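Putative extracellular solute-binding protein (Bordetella bronchiseptica, PDB 4P56) binds mandelate, and as a TRAP periplasmic solute-binding protein probably delivers such a solute to a membrane transporter for uptake. Local coordinates at residues T88-A93 / A239-R244. Sequence-based numbering, arbitrary orientation.
Sequences TFVSHA and AVIINR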
# COMPACT_ATOMS: atom_id res chain seq x y z
N THR A 88 -1.74 5.86 -13.54
CA THR A 88 -0.75 5.81 -12.50
C THR A 88 -1.21 4.96 -11.34
O THR A 88 -2.30 4.41 -11.37
CB THR A 88 -0.39 7.21 -11.98
OG1 THR A 88 0.84 7.13 -11.29
CG2 THR A 88 -1.46 7.71 -11.04
N PHE A 89 -0.37 4.88 -10.31
CA PHE A 89 -0.77 4.32 -9.02
C PHE A 89 -0.61 5.37 -7.93
O PHE A 89 0.28 6.23 -8.01
CB PHE A 89 0.06 3.08 -8.67
CG PHE A 89 1.53 3.35 -8.63
CD1 PHE A 89 2.28 3.40 -9.79
CD2 PHE A 89 2.17 3.54 -7.42
CE1 PHE A 89 3.66 3.66 -9.76
CE2 PHE A 89 3.56 3.80 -7.38
CZ PHE A 89 4.29 3.84 -8.53
N VAL A 90 -1.48 5.33 -6.93
CA VAL A 90 -1.43 6.32 -5.87
C VAL A 90 -1.56 5.60 -4.55
O VAL A 90 -2.26 4.60 -4.46
CB VAL A 90 -2.59 7.36 -5.99
CG1 VAL A 90 -2.44 8.21 -7.23
CG2 VAL A 90 -3.95 6.66 -5.98
N SER A 91 -0.89 6.11 -3.52
CA SER A 91 -1.02 5.53 -2.21
C SER A 91 -2.15 6.21 -1.44
O SER A 91 -2.18 7.42 -1.32
CB SER A 91 0.25 5.65 -1.38
OG SER A 91 -0.05 5.26 -0.03
N HIS A 92 -3.04 5.40 -0.89
CA HIS A 92 -4.15 5.91 -0.12
C HIS A 92 -3.71 6.64 1.12
O HIS A 92 -4.43 7.49 1.64
CB HIS A 92 -5.08 4.77 0.21
CG HIS A 92 -5.85 4.33 -0.98
ND1 HIS A 92 -6.05 3.01 -1.31
CD2 HIS A 92 -6.49 5.06 -1.92
CE1 HIS A 92 -6.76 2.94 -2.42
NE2 HIS A 92 -7.04 4.17 -2.81
N ALA A 93 -2.50 6.35 1.57
CA ALA A 93 -1.91 7.05 2.70
C ALA A 93 -1.56 8.52 2.41
O ALA A 93 -1.37 9.31 3.34
CB ALA A 93 -0.64 6.29 3.19
N ALA A 239 -4.09 2.50 -5.25
CA ALA A 239 -5.09 2.38 -6.31
C ALA A 239 -4.42 2.52 -7.68
O ALA A 239 -3.55 3.35 -7.85
CB ALA A 239 -6.16 3.44 -6.15
N VAL A 240 -4.84 1.71 -8.65
CA VAL A 240 -4.44 1.97 -10.03
C VAL A 240 -5.63 2.68 -10.74
O VAL A 240 -6.77 2.19 -10.72
CB VAL A 240 -4.06 0.67 -10.73
CG1 VAL A 240 -3.78 0.94 -12.21
CG2 VAL A 240 -2.85 0.06 -10.06
N ILE A 241 -5.35 3.82 -11.35
CA ILE A 241 -6.36 4.70 -11.90
C ILE A 241 -6.05 5.08 -13.36
O ILE A 241 -4.90 5.04 -13.80
CB ILE A 241 -6.52 5.99 -11.04
CG1 ILE A 241 -5.20 6.72 -10.89
CG2 ILE A 241 -6.99 5.64 -9.59
CD1 ILE A 241 -5.31 8.10 -10.29
N ILE A 242 -7.11 5.41 -14.11
CA ILE A 242 -6.96 5.85 -15.49
C ILE A 242 -7.84 7.05 -15.76
O ILE A 242 -8.95 7.20 -15.23
CB ILE A 242 -7.23 4.68 -16.50
CG1 ILE A 242 -6.93 5.14 -17.92
CG2 ILE A 242 -8.66 4.16 -16.36
CD1 ILE A 242 -6.83 3.97 -18.92
N ASN A 243 -7.31 7.94 -16.57
CA ASN A 243 -8.04 9.12 -16.96
C ASN A 243 -9.30 8.68 -17.72
O ASN A 243 -9.24 7.77 -18.56
CB ASN A 243 -7.16 9.96 -17.86
CG ASN A 243 -7.91 11.14 -18.46
OD1 ASN A 243 -8.49 11.01 -19.53
ND2 ASN A 243 -7.93 12.27 -17.77
N ARG A 244 -10.44 9.31 -17.43
CA ARG A 244 -11.70 8.85 -18.00
C ARG A 244 -11.81 9.08 -19.50
O ARG A 244 -12.40 8.29 -20.22
CB ARG A 244 -12.89 9.53 -17.29
CG ARG A 244 -13.09 9.01 -15.89
CD ARG A 244 -14.25 9.73 -15.20
NE ARG A 244 -14.59 9.00 -13.99
CZ ARG A 244 -15.30 9.50 -12.99
NH1 ARG A 244 -15.76 10.74 -13.05
NH2 ARG A 244 -15.52 8.75 -11.92
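Thr88 and Ile241 face each other as a hydrogen-bonded pair of an antiparallel sheet, and their side chains run side by side in the same direction. Thr88 CG2 lies 3.9 Å from Ile241 CG1 and equally near its CD1. Ile241 reaches this neighbour because its CG1 sits between the backbone N and the carbonyl carbon (chi1 56°), which swings the chain across the strand gap; its CD1 continues to Val90 CG1, 4.2 Å away, where the two side chains meet at about a right angle. On the same face Val90 CG2 packs 3.9 Å from Ala239 CB. The imidazole of His92 also packs obliquely on the methyl of Ala239, NE2 3.5 Å from CB, while ND1 is hydrogen-bonded to Thr237 OG1 and NE2 to His135 NE2. Helix 76-81 packs against Thr88 and Ile241.

The backbone fixes this register with two reciprocal pairs of bonds: Thr88 with Ile241, the Ile241 N to Thr88 O bond being nearly straight at 3.1 Å, and Val90 with Ala239, whose Ala239 N to Val90 O bond measures 2.9 Å. Between them Phe89 and Val240 form the non-hydrogen-bonded pair, where Phe89 CA makes a CA-H...O contact of 3.2 Å to Ala239 O. Their side chains emerge on the other face, against helix 40-56, but Phe89 turns its ring away from Val240 toward Trp34, a residue of the mandelate pocket. This buried pairing joins outer strand 87-91 to 237-242, the middle strand of a three-stranded antiparallel sheet completed by 139-145, with the Phe89 side chain about 6 Å from the bound (R)-mandelate.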